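Side-chain contacts in purine-binding protein BAB2_0673 (Brucella melitensis biovar Abortus, PDB 3S99), which binds adenine and probably other purines such as guanine, and may be part of an ABC-type uptake system for them: residues A[139-144]-A[298-303]; A[210-215]-A[219-224]; A[238-243]-A[290-295]. All coordinates share one frame; numbering follows the deposited sequence.

Contact 1 of 3, residues A[139-144]-A[298-303]; sequences QGVIAA and KKLAEE
The side chains of Val141 and Leu300 cross at about a right angle, and the contact between them is led by one methyl on each side. CG1 of Val141 lies 3.6 Å from CD2 of Leu300, and the same Val141 CG1 is 3.9 Å from the Leu300 branch carbon CG. The meeting is therefore methyl against branch point as well as methyl against methyl, with CG1 resting on the CG–CD2 arm. On the Val141 side the torsion decides which methyl is presented: CG1 stands anti to the backbone N (chi1 171°), while CG2 takes the place beside that N.

The second pair is arranged differently. Ile142 leaves its helix at a tangent to the other one, and its CG1–CD1 arm then reaches across. Both of its carbons lie against a single methyl, Ile142 CD1 at 3.9 Å and Ile142 CG1 at 4.0 Å from Ala301 CB, so Ala301 meets the arm along its length and not merely at its end. The CA atoms of Ile142 and Ala301 are 6.7 Å apart, the nearest pair of the two segments, consistent with a small residue at this point. Together the two pairs bury 131 Å².

Both segments are interior turns of helices, 132-146 and 295-310, in the lobe of the PnrA-like substrate-binding fold built on the mixed sheet. Helix 132-146 faces that sheet through Ile142, which also touches Phe233 and Thr249; helix 295-310 packs on its other flank, with Lys298, Lys299 and Glu303 toward solvent. Val141 is further covered by Ser176, and Ala301 by the ring of Phe290.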
ATOM      1  N   GLN A 139       8.414  -8.813   4.286  1.00 13.77           N
ATOM      2  CA  GLN A 139       7.651  -9.979   3.882  1.00 13.68           C
ATOM      3  C   GLN A 139       8.469 -10.908   2.994  1.00 14.84           C
ATOM      4  O   GLN A 139       8.273 -12.121   3.018  1.00 16.07           O
ATOM      5  CB  GLN A 139       6.311  -9.549   3.203  1.00 13.64           C
ATOM      6  CG  GLN A 139       5.438  -8.776   4.176  1.00 12.27           C
ATOM      7  CD  GLN A 139       4.035  -8.405   3.723  1.00 13.50           C
ATOM      8  OE1 GLN A 139       3.182  -8.185   4.577  1.00 13.28           O
ATOM      9  NE2 GLN A 139       3.796  -8.283   2.406  1.00 11.26           N
ATOM     10  N   GLY A 140       9.346 -10.354   2.168  1.00 14.24           N
ATOM     11  CA  GLY A 140      10.153 -11.165   1.277  1.00 14.61           C
ATOM     12  C   GLY A 140      11.126 -12.005   2.084  1.00 15.55           C
ATOM     13  O   GLY A 140      11.312 -13.201   1.818  1.00 15.82           O
ATOM     14  N   VAL A 141      11.731 -11.384   3.096  1.00 15.75           N
ATOM     15  CA  VAL A 141      12.624 -12.103   4.006  1.00 16.12           C
ATOM     16  C   VAL A 141      11.864 -13.284   4.622  1.00 17.29           C
ATOM     17  O   VAL A 141      12.352 -14.414   4.637  1.00 17.89           O
ATOM     18  CB  VAL A 141      13.175 -11.179   5.096  1.00 16.07           C
ATOM     19  CG1 VAL A 141      13.923 -11.992   6.158  1.00 15.02           C
ATOM     20  CG2 VAL A 141      14.096 -10.106   4.466  1.00 14.31           C
ATOM     21  N   ILE A 142      10.666 -13.015   5.127  1.00 18.25           N
ATOM     22  CA  ILE A 142       9.860 -14.049   5.782  1.00 18.57           C
ATOM     23  C   ILE A 142       9.511 -15.134   4.779  1.00 19.03           C
ATOM     24  O   ILE A 142       9.632 -16.318   5.084  1.00 19.33           O
ATOM     25  CB  ILE A 142       8.547 -13.476   6.401  1.00 18.60           C
ATOM     26  CG1 ILE A 142       8.866 -12.497   7.566  1.00 20.17           C
ATOM     27  CG2 ILE A 142       7.674 -14.595   6.897  1.00 18.36           C
ATOM     28  CD1 ILE A 142       7.732 -11.474   7.873  1.00 16.59           C
ATOM     29  N   ALA A 143       9.081 -14.726   3.588  1.00 18.09           N
ATOM     30  CA  ALA A 143       8.676 -15.659   2.567  1.00 18.95           C
ATOM     31  C   ALA A 143       9.799 -16.628   2.217  1.00 18.68           C
ATOM     32  O   ALA A 143       9.565 -17.821   2.075  1.00 19.69           O
ATOM     33  CB  ALA A 143       8.194 -14.932   1.318  1.00 18.21           C
ATOM     34  N   ALA A 144      11.010 -16.111   2.078  1.00 17.87           N
ATOM     35  CA  ALA A 144      12.170 -16.951   1.757  1.00 17.82           C
ATOM     36  C   ALA A 144      12.556 -17.913   2.889  1.00 18.14           C
ATOM     37  O   ALA A 144      13.022 -19.018   2.621  1.00 17.38           O
ATOM     38  CB  ALA A 144      13.333 -16.110   1.351  1.00 16.73           C
ATOM     39  N   LYS A 298      10.491 -14.809  13.280  1.00 21.26           N
ATOM     40  CA  LYS A 298       9.976 -13.601  13.947  1.00 21.40           C
ATOM     41  C   LYS A 298      11.119 -12.672  14.416  1.00 21.19           C
ATOM     42  O   LYS A 298      11.071 -11.463  14.217  1.00 22.34           O
ATOM     43  CB  LYS A 298       9.071 -14.020  15.126  1.00 22.86           C
ATOM     44  CG  LYS A 298       8.673 -12.920  16.077  1.00 24.87           C
ATOM     45  CD  LYS A 298       7.624 -13.406  17.099  1.00 30.74           C
ATOM     46  CE  LYS A 298       7.773 -12.663  18.425  1.00 34.17           C
ATOM     47  NZ  LYS A 298       6.500 -12.570  19.203  1.00 36.54           N
ATOM     48  N   LYS A 299      12.168 -13.223  15.011  1.00 21.45           N
ATOM     49  CA  LYS A 299      13.300 -12.418  15.446  1.00 21.93           C
ATOM     50  C   LYS A 299      13.946 -11.690  14.265  1.00 21.16           C
ATOM     51  O   LYS A 299      14.288 -10.523  14.363  1.00 22.09           O
ATOM     52  CB  LYS A 299      14.331 -13.295  16.168  1.00 23.88           C
ATOM     53  CG  LYS A 299      15.582 -12.539  16.582  1.00 26.18           C
ATOM     54  CD  LYS A 299      16.508 -13.346  17.478  1.00 29.14           C
ATOM     55  CE  LYS A 299      17.944 -12.845  17.295  1.00 29.26           C
ATOM     56  NZ  LYS A 299      18.879 -13.417  18.259  1.00 34.91           N
ATOM     57  N   LEU A 300      14.067 -12.375  13.133  1.00 19.62           N
ATOM     58  CA  LEU A 300      14.670 -11.787  11.944  1.00 18.22           C
ATOM     59  C   LEU A 300      13.763 -10.745  11.317  1.00 17.38           C
ATOM     60  O   LEU A 300      14.231  -9.689  10.885  1.00 16.67           O
ATOM     61  CB  LEU A 300      15.059 -12.885  10.938  1.00 17.50           C
ATOM     62  CG  LEU A 300      15.621 -12.370   9.603  1.00 17.29           C
ATOM     63  CD1 LEU A 300      16.870 -11.507   9.870  1.00 17.37           C
ATOM     64  CD2 LEU A 300      15.913 -13.541   8.671  1.00 16.53           C
ATOM     65  N   ALA A 301      12.460 -11.013  11.291  1.00 17.44           N
ATOM     66  CA  ALA A 301      11.499 -10.013  10.817  1.00 16.80           C
ATOM     67  C   ALA A 301      11.583  -8.752  11.660  1.00 17.75           C
ATOM     68  O   ALA A 301      11.611  -7.644  11.122  1.00 17.65           O
ATOM     69  CB  ALA A 301      10.074 -10.579  10.838  1.00 15.88           C
ATOM     70  N   GLU A 302      11.592  -8.915  12.983  1.00 19.51           N
ATOM     71  CA  GLU A 302      11.773  -7.772  13.909  1.00 20.82           C
ATOM     72  C   GLU A 302      13.036  -6.979  13.642  1.00 21.03           C
ATOM     73  O   GLU A 302      13.006  -5.747  13.585  1.00 21.26           O
ATOM     74  CB  GLU A 302      11.815  -8.240  15.356  1.00 21.75           C
ATOM     75  CG  GLU A 302      10.460  -8.678  15.886  1.00 23.97           C
ATOM     76  CD  GLU A 302      10.524  -9.522  17.170  1.00 27.59           C
ATOM     77  OE1 GLU A 302      11.628  -9.896  17.651  1.00 29.19           O
ATOM     78  OE2 GLU A 302       9.436  -9.813  17.700  1.00 29.64           O
ATOM     79  N   GLU A 303      14.142  -7.697  13.494  1.00 22.19           N
ATOM     80  CA  GLU A 303      15.430  -7.086  13.211  1.00 22.74           C
ATOM     81  C   GLU A 303      15.417  -6.346  11.884  1.00 21.77           C
ATOM     82  O   GLU A 303      15.975  -5.275  11.766  1.00 21.61           O
ATOM     83  CB  GLU A 303      16.536  -8.136  13.200  1.00 23.67           C
ATOM     84  CG  GLU A 303      16.912  -8.606  14.600  1.00 26.36           C
ATOM     85  CD  GLU A 303      17.822  -9.820  14.626  1.00 29.73           C
ATOM     86  OE1 GLU A 303      18.056 -10.487  13.581  1.00 30.39           O
ATOM     87  OE2 GLU A 303      18.287 -10.134  15.731  1.00 34.13           O
TER

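Contact 2 of 3, residues A[210-215]-A[219-224]; sequences DIITQH and TAAIQV
Gln214 and Ala221 meet where the amide oxygen OE1 of Gln214 comes within 3.6 Å of Ala221 CB. The side chain gets there with CG between the backbone N and the carbonyl carbon (chi1 76°) and the chain extended beyond it, which carries OE1 to the helix. Beside them, Ile212 CG2 stands 4.4 Å from the same Ala221 CB, a looser apolar contact. Two waters carry the polar link. Water 1 is 2.6 Å from Gln214 OE1 and accepts from Ile222 N. Water 2, also bonded to that oxygen, accepts from Ala221 N at 2.9 Å. By drawing on N-H groups of the first turn, the waters may become better donors to Gln214 OE1.

This is the strand-to-helix half of a beta-alpha-beta unit, in which strand 211-214 leads through a short loop into helix 220-227 and on to strand 231-236. The axes of 211-214 and 220-224 run nearly antiparallel, at 171°.

Further out, Gln214 NE2 is bonded to the carbonyls of Thr216 and Ser218, which ties the amide to the connecting loop and fixes its rotation. That loop includes Asp217, an adenine-binding residue. At the strand end, Gln214 O accepts from Arg136, and the next residue, His215, touches the bound adenine and is bonded through NE2 to Glu162.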
ATOM      1  N   ASP A 210       3.612 -21.756  -2.572  1.00 25.91           N
ATOM      2  CA  ASP A 210       3.291 -22.063  -1.183  1.00 26.06           C
ATOM      3  C   ASP A 210       3.232 -20.837  -0.262  1.00 24.58           C
ATOM      4  O   ASP A 210       3.054 -20.978   0.947  1.00 24.82           O
ATOM      5  CB  ASP A 210       4.172 -23.220  -0.667  1.00 27.50           C
ATOM      6  CG  ASP A 210       5.654 -22.901  -0.676  1.00 28.31           C
ATOM      7  OD1 ASP A 210       6.029 -21.756  -0.984  1.00 26.48           O
ATOM      8  OD2 ASP A 210       6.445 -23.808  -0.360  1.00 27.99           O
ATOM      9  N   ILE A 211       3.309 -19.638  -0.856  1.00 23.13           N
ATOM     10  CA  ILE A 211       3.056 -18.365  -0.172  1.00 21.52           C
ATOM     11  C   ILE A 211       2.182 -17.474  -1.077  1.00 20.53           C
ATOM     12  O   ILE A 211       2.371 -17.462  -2.287  1.00 20.64           O
ATOM     13  CB  ILE A 211       4.399 -17.603   0.164  1.00 21.23           C
ATOM     14  CG1 ILE A 211       5.310 -18.440   1.085  1.00 22.89           C
ATOM     15  CG2 ILE A 211       4.118 -16.251   0.850  1.00 19.68           C
ATOM     16  CD1 ILE A 211       4.981 -18.321   2.583  1.00 22.86           C
ATOM     17  N   ILE A 212       1.227 -16.746  -0.501  1.00 19.63           N
ATOM     18  CA  ILE A 212       0.367 -15.806  -1.264  1.00 18.53           C
ATOM     19  C   ILE A 212       0.540 -14.392  -0.740  1.00 17.29           C
ATOM     20  O   ILE A 212       0.599 -14.145   0.475  1.00 16.18           O
ATOM     21  CB  ILE A 212      -1.117 -16.188  -1.208  1.00 19.32           C
ATOM     22  CG1 ILE A 212      -1.399 -17.442  -2.046  1.00 19.94           C
ATOM     23  CG2 ILE A 212      -1.998 -15.023  -1.670  1.00 19.79           C
ATOM     24  CD1 ILE A 212      -1.108 -17.310  -3.558  1.00 19.49           C
ATOM     25  N   THR A 213       0.663 -13.463  -1.661  1.00 16.65           N
ATOM     26  CA  THR A 213       0.712 -12.076  -1.306  1.00 16.48           C
ATOM     27  C   THR A 213       0.066 -11.270  -2.412  1.00 16.62           C
ATOM     28  O   THR A 213      -0.041 -11.743  -3.564  1.00 17.06           O
ATOM     29  CB  THR A 213       2.196 -11.622  -1.123  1.00 16.42           C
ATOM     30  OG1 THR A 213       2.222 -10.339  -0.481  1.00 16.17           O
ATOM     31  CG2 THR A 213       2.869 -11.541  -2.441  1.00 14.61           C
ATOM     32  N   GLN A 214      -0.281 -10.034  -2.104  1.00 15.96           N
ATOM     33  CA  GLN A 214      -1.087  -9.222  -3.043  1.00 16.73           C
ATOM     34  C   GLN A 214      -0.833  -7.731  -2.975  1.00 15.68           C
ATOM     35  O   GLN A 214      -0.369  -7.224  -1.959  1.00 15.49           O
ATOM     36  CB  GLN A 214      -2.574  -9.447  -2.792  1.00 17.26           C
ATOM     37  CG  GLN A 214      -3.076  -8.715  -1.556  1.00 17.42           C
ATOM     38  CD  GLN A 214      -4.426  -9.166  -1.128  1.00 19.65           C
ATOM     39  OE1 GLN A 214      -4.667 -10.375  -0.954  1.00 21.40           O
ATOM     40  NE2 GLN A 214      -5.328  -8.206  -0.915  1.00 18.39           N
ATOM     41  N   HIS A 215      -1.169  -7.035  -4.068  1.00 15.68           N
ATOM     42  CA  HIS A 215      -1.314  -5.578  -4.047  1.00 15.90           C
ATOM     43  C   HIS A 215      -2.721  -5.120  -4.443  1.00 16.50           C
ATOM     44  O   HIS A 215      -2.924  -3.996  -4.914  1.00 16.37           O
ATOM     45  CB  HIS A 215      -0.278  -4.941  -4.952  1.00 15.90           C
ATOM     46  CG  HIS A 215       0.136  -3.564  -4.533  1.00 17.14           C
ATOM     47  ND1 HIS A 215       1.465  -3.190  -4.430  1.00 17.17           N
ATOM     48  CD2 HIS A 215      -0.593  -2.452  -4.259  1.00 17.20           C
ATOM     49  CE1 HIS A 215       1.530  -1.915  -4.079  1.00 15.21           C
ATOM     50  NE2 HIS A 215       0.300  -1.436  -3.992  1.00 15.57           N
ATOM     51  N   THR A 219      -9.794  -8.923   1.247  1.00 20.49           N
ATOM     52  CA  THR A 219      -9.459 -10.197   1.908  1.00 21.67           C
ATOM     53  C   THR A 219      -9.772 -11.458   1.084  1.00 22.28           C
ATOM     54  O   THR A 219      -9.655 -12.560   1.625  1.00 21.62           O
ATOM     55  CB  THR A 219     -10.242 -10.370   3.202  1.00 22.36           C
ATOM     56  OG1 THR A 219     -11.619 -10.104   2.929  1.00 22.63           O
ATOM     57  CG2 THR A 219      -9.743  -9.422   4.271  1.00 21.33           C
ATOM     58  N   ALA A 220     -10.197 -11.315  -0.181  1.00 22.28           N
ATOM     59  CA  ALA A 220     -10.604 -12.504  -0.984  1.00 23.23           C
ATOM     60  C   ALA A 220      -9.481 -13.548  -1.097  1.00 22.76           C
ATOM     61  O   ALA A 220      -9.695 -14.730  -0.812  1.00 23.89           O
ATOM     62  CB  ALA A 220     -11.079 -12.101  -2.353  1.00 23.82           C
ATOM     63  N   ALA A 221      -8.281 -13.119  -1.474  1.00 21.55           N
ATOM     64  CA  ALA A 221      -7.164 -14.069  -1.678  1.00 21.14           C
ATOM     65  C   ALA A 221      -6.701 -14.730  -0.391  1.00 21.47           C
ATOM     66  O   ALA A 221      -6.415 -15.930  -0.396  1.00 21.34           O
ATOM     67  CB  ALA A 221      -5.985 -13.422  -2.392  1.00 20.09           C
ATOM     68  N   ILE A 222      -6.643 -13.977   0.709  1.00 20.99           N
ATOM     69  CA  ILE A 222      -6.159 -14.557   1.959  1.00 21.74           C
ATOM     70  C   ILE A 222      -7.090 -15.600   2.538  1.00 22.97           C
ATOM     71  O   ILE A 222      -6.627 -16.536   3.168  1.00 23.70           O
ATOM     72  CB  ILE A 222      -5.821 -13.484   3.054  1.00 21.08           C
ATOM     73  CG1 ILE A 222      -4.763 -14.055   4.012  1.00 21.18           C
ATOM     74  CG2 ILE A 222      -7.069 -12.993   3.774  1.00 21.53           C
ATOM     75  CD1 ILE A 222      -4.181 -13.075   5.010  1.00 18.51           C
ATOM     76  N   GLN A 223      -8.396 -15.448   2.320  1.00 24.60           N
ATOM     77  CA  GLN A 223      -9.350 -16.476   2.732  1.00 26.37           C
ATOM     78  C   GLN A 223      -9.193 -17.700   1.849  1.00 26.25           C
ATOM     79  O   GLN A 223      -9.289 -18.817   2.347  1.00 27.75           O
ATOM     80  CB  GLN A 223     -10.806 -15.972   2.677  1.00 27.63           C
ATOM     81  CG  GLN A 223     -11.145 -14.913   3.747  1.00 29.96           C
ATOM     82  CD  GLN A 223     -12.604 -14.461   3.697  1.00 33.32           C
ATOM     83  OE1 GLN A 223     -12.919 -13.383   3.182  1.00 36.84           O
ATOM     84  NE2 GLN A 223     -13.492 -15.281   4.226  1.00 33.08           N
ATOM     85  N   VAL A 224      -8.973 -17.509   0.546  1.00 25.06           N
ATOM     86  CA  VAL A 224      -8.724 -18.667  -0.329  1.00 24.85           C
ATOM     87  C   VAL A 224      -7.485 -19.409   0.167  1.00 25.54           C
ATOM     88  O   VAL A 224      -7.505 -20.639   0.342  1.00 24.71           O
ATOM     89  CB  VAL A 224      -8.491 -18.268  -1.789  1.00 24.40           C
ATOM     90  CG1 VAL A 224      -7.925 -19.445  -2.561  1.00 24.49           C
ATOM     91  CG2 VAL A 224      -9.816 -17.730  -2.449  1.00 25.09           C
TER
HETATM   92  O   HOH W   1      -6.600 -11.168   0.570  1.00 19.95           O
HETATM   93  O   HOH W   2      -7.301 -10.576  -2.382  1.00 27.05           O

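Contact 3 of 3, residues A[238-243]-A[290-295]; sequences DMIKFA and FTNMPD
Ile240 reaches Thr291 and Asn292 with the last carbon of its side chain. At its root, Ile240 CB lies 3.3 Å from Asp238 OD1. The branch methyl Ile240 CG2 is 3.5 Å from the same Asp238 OD1. The proximity goes with an Asx turn: Ile240 N donates to Asp238 OD1 over 3.1 Å, approaching 39° out of the carboxylate plane. The other branch, CG1, extends anti to the backbone N (chi1 -170°) and thereby heads for 290-295. The bend at chi2 (71°) then sets Ile240 CD1, which lies 3.7 Å from Thr291 OG1 and 4.2 Å from Asn292 ND2.

A methyl thus packs against two polar atoms whose hydrogen bonds are made to other groups: Thr291 OG1 and Asn292 ND2 both bond to the carbonyl of Gln247, and ND2 also to that of Pro244. Gln247 holds the opposite loop as well, through its side-chain amide, bonded to Asp238 OD1 and Met239 N.

The contact is a partly exposed meeting of two loops, one joining strands 231-236 and 247-253, the other leading from strand 285-287 into helix 295-310, with Met239 and Ala243 resting on helix 220-227 at Ile222.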
ATOM      1  N   ASP A 238      -4.301  -5.442   9.069  1.00 20.04           N
ATOM      2  CA  ASP A 238      -4.006  -6.739   9.679  1.00 20.60           C
ATOM      3  C   ASP A 238      -5.206  -7.641   9.412  1.00 21.24           C
ATOM      4  O   ASP A 238      -6.263  -7.416   9.971  1.00 22.60           O
ATOM      5  CB  ASP A 238      -3.705  -6.607  11.184  1.00 21.00           C
ATOM      6  CG  ASP A 238      -3.320  -7.942  11.829  1.00 22.33           C
ATOM      7  OD1 ASP A 238      -3.396  -8.991  11.134  1.00 21.47           O
ATOM      8  OD2 ASP A 238      -2.958  -7.940  13.040  1.00 21.82           O
ATOM      9  N   MET A 239      -5.027  -8.654   8.549  1.00 21.55           N
ATOM     10  CA  MET A 239      -6.113  -9.545   8.128  1.00 21.69           C
ATOM     11  C   MET A 239      -6.131 -10.873   8.864  1.00 22.73           C
ATOM     12  O   MET A 239      -6.718 -11.855   8.371  1.00 23.62           O
ATOM     13  CB  MET A 239      -6.025  -9.823   6.621  1.00 21.06           C
ATOM     14  CG  MET A 239      -6.166  -8.593   5.755  1.00 17.97           C
ATOM     15  SD  MET A 239      -5.975  -8.985   3.987  1.00 17.87           S
ATOM     16  CE  MET A 239      -6.694  -7.487   3.297  1.00 15.23           C
ATOM     17  N   ILE A 240      -5.521 -10.902  10.046  1.00 22.54           N
ATOM     18  CA  ILE A 240      -5.393 -12.125  10.832  1.00 23.02           C
ATOM     19  C   ILE A 240      -6.753 -12.822  11.066  1.00 24.72           C
ATOM     20  O   ILE A 240      -6.820 -14.054  10.965  1.00 24.05           O
ATOM     21  CB  ILE A 240      -4.688 -11.854  12.194  1.00 23.04           C
ATOM     22  CG1 ILE A 240      -4.324 -13.160  12.930  1.00 24.55           C
ATOM     23  CG2 ILE A 240      -5.551 -10.950  13.095  1.00 21.99           C
ATOM     24  CD1 ILE A 240      -3.199 -13.967  12.330  1.00 22.71           C
ATOM     25  N   LYS A 241      -7.815 -12.048  11.344  1.00 24.43           N
ATOM     26  CA  LYS A 241      -9.127 -12.645  11.654  1.00 25.90           C
ATOM     27  C   LYS A 241      -9.657 -13.499  10.500  1.00 26.08           C
ATOM     28  O   LYS A 241     -10.397 -14.446  10.737  1.00 25.72           O
ATOM     29  CB  LYS A 241     -10.178 -11.588  12.042  1.00 26.49           C
ATOM     30  N   PHE A 242      -9.243 -13.184   9.268  1.00 25.06           N
ATOM     31  CA  PHE A 242      -9.648 -13.955   8.085  1.00 26.02           C
ATOM     32  C   PHE A 242      -8.717 -15.136   7.760  1.00 26.71           C
ATOM     33  O   PHE A 242      -8.978 -15.900   6.834  1.00 27.69           O
ATOM     34  CB  PHE A 242      -9.748 -12.998   6.882  1.00 24.77           C
ATOM     35  CG  PHE A 242     -10.759 -11.926   7.072  1.00 25.29           C
ATOM     36  CD1 PHE A 242     -12.094 -12.150   6.765  1.00 29.52           C
ATOM     37  CD2 PHE A 242     -10.394 -10.706   7.601  1.00 26.92           C
ATOM     38  CE1 PHE A 242     -13.026 -11.159   6.942  1.00 29.67           C
ATOM     39  CE2 PHE A 242     -11.317  -9.710   7.790  1.00 27.38           C
ATOM     40  CZ  PHE A 242     -12.631  -9.928   7.471  1.00 28.16           C
ATOM     41  N   ALA A 243      -7.625 -15.283   8.514  1.00 26.83           N
ATOM     42  CA  ALA A 243      -6.617 -16.297   8.233  1.00 26.86           C
ATOM     43  C   ALA A 243      -5.798 -16.522   9.508  1.00 26.88           C
ATOM     44  O   ALA A 243      -4.590 -16.296   9.504  1.00 25.97           O
ATOM     45  CB  ALA A 243      -5.707 -15.841   7.064  1.00 26.20           C
ATOM     46  N   PHE A 290       3.913 -10.672  13.960  1.00 21.47           N
ATOM     47  CA  PHE A 290       4.507 -11.793  13.261  1.00 21.60           C
ATOM     48  C   PHE A 290       3.987 -13.100  13.855  1.00 22.60           C
ATOM     49  O   PHE A 290       4.307 -13.449  14.985  1.00 23.15           O
ATOM     50  CB  PHE A 290       6.036 -11.700  13.373  1.00 21.25           C
ATOM     51  CG  PHE A 290       6.601 -10.407  12.847  1.00 21.08           C
ATOM     52  CD1 PHE A 290       6.411 -10.053  11.522  1.00 19.17           C
ATOM     53  CD2 PHE A 290       7.304  -9.534  13.678  1.00 20.48           C
ATOM     54  CE1 PHE A 290       6.917  -8.865  11.024  1.00 19.36           C
ATOM     55  CE2 PHE A 290       7.831  -8.363  13.186  1.00 19.30           C
ATOM     56  CZ  PHE A 290       7.654  -8.021  11.859  1.00 19.22           C
ATOM     57  N   THR A 291       3.165 -13.811  13.079  1.00 22.59           N
ATOM     58  CA  THR A 291       2.441 -14.955  13.577  1.00 23.10           C
ATOM     59  C   THR A 291       2.697 -16.173  12.706  1.00 23.54           C
ATOM     60  O   THR A 291       3.138 -16.056  11.567  1.00 23.07           O
ATOM     61  CB  THR A 291       0.902 -14.697  13.576  1.00 23.73           C
ATOM     62  OG1 THR A 291       0.487 -14.210  12.295  1.00 23.09           O
ATOM     63  CG2 THR A 291       0.470 -13.695  14.692  1.00 22.73           C
ATOM     64  N   ASN A 292       2.428 -17.348  13.253  1.00 24.48           N
ATOM     65  CA  ASN A 292       2.403 -18.564  12.444  1.00 24.99           C
ATOM     66  C   ASN A 292       3.723 -18.839  11.766  1.00 24.36           C
ATOM     67  O   ASN A 292       3.747 -19.248  10.605  1.00 24.58           O
ATOM     68  CB  ASN A 292       1.282 -18.480  11.401  1.00 24.21           C
ATOM     69  CG  ASN A 292      -0.071 -18.397  12.040  1.00 26.62           C
ATOM     70  OD1 ASN A 292      -0.443 -19.278  12.805  1.00 28.80           O
ATOM     71  ND2 ASN A 292      -0.819 -17.334  11.750  1.00 25.37           N
ATOM     72  N   MET A 293       4.815 -18.630  12.499  1.00 24.41           N
ATOM     73  CA  MET A 293       6.156 -18.820  11.961  1.00 24.27           C
ATOM     74  C   MET A 293       7.069 -19.149  13.138  1.00 24.77           C
ATOM     75  O   MET A 293       6.696 -18.866  14.274  1.00 24.26           O
ATOM     76  CB  MET A 293       6.613 -17.543  11.236  1.00 22.93           C
ATOM     77  CG  MET A 293       6.956 -16.412  12.166  1.00 22.90           C
ATOM     78  SD  MET A 293       7.484 -14.860  11.430  1.00 19.28           S
ATOM     79  CE  MET A 293       5.913 -14.394  10.648  1.00 20.81           C
ATOM     80  N   PRO A 294       8.234 -19.783  12.884  1.00 25.45           N
ATOM     81  CA  PRO A 294       9.146 -20.078  13.991  1.00 26.59           C
ATOM     82  C   PRO A 294       9.717 -18.823  14.663  1.00 26.67           C
ATOM     83  O   PRO A 294       9.790 -17.762  14.042  1.00 26.24           O
ATOM     84  CB  PRO A 294      10.254 -20.921  13.333  1.00 26.98           C
ATOM     85  CG  PRO A 294       9.633 -21.490  12.103  1.00 26.74           C
ATOM     86  CD  PRO A 294       8.659 -20.450  11.635  1.00 25.64           C
ATOM     87  N   ASP A 295      10.104 -18.950  15.927  1.00 27.27           N
ATOM     88  CA  ASP A 295      10.632 -17.821  16.678  1.00 27.75           C
ATOM     89  C   ASP A 295      11.837 -17.122  16.028  1.00 26.58           C
ATOM     90  O   ASP A 295      12.014 -15.907  16.205  1.00 25.62           O
ATOM     91  CB  ASP A 295      11.012 -18.237  18.104  1.00 29.47           C
ATOM     92  CG  ASP A 295       9.799 -18.428  19.005  1.00 32.38           C
ATOM     93  OD1 ASP A 295       8.655 -18.171  18.558  1.00 35.38           O
ATOM     94  OD2 ASP A 295       9.997 -18.826  20.166  1.00 36.47           O
TER

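Overall arrangement
Contacts 1 and 2 are buried and contact 3 lies at the surface, all in the lobe built on the mixed sheet. Contact 1 is helix on helix and purely apolar. Contact 2 joins a strand to the helix that follows it, mixing methyl packing with water bridges, and alone includes an adenine-pocket residue. Contact 3 sets one methyl against polar groups bonded to backbone carbonyls at and just before strand 247-253. It shares helix 295-310, which Asp295 begins, with contact 1, Phe290 and Met293 packing on 298-303; its loop 238-243 packs on helix 220-227 of contact 2. Contacts 1 and 2 touch by packing, with Gln139 NE2 3.9 Å from Thr213 OG1.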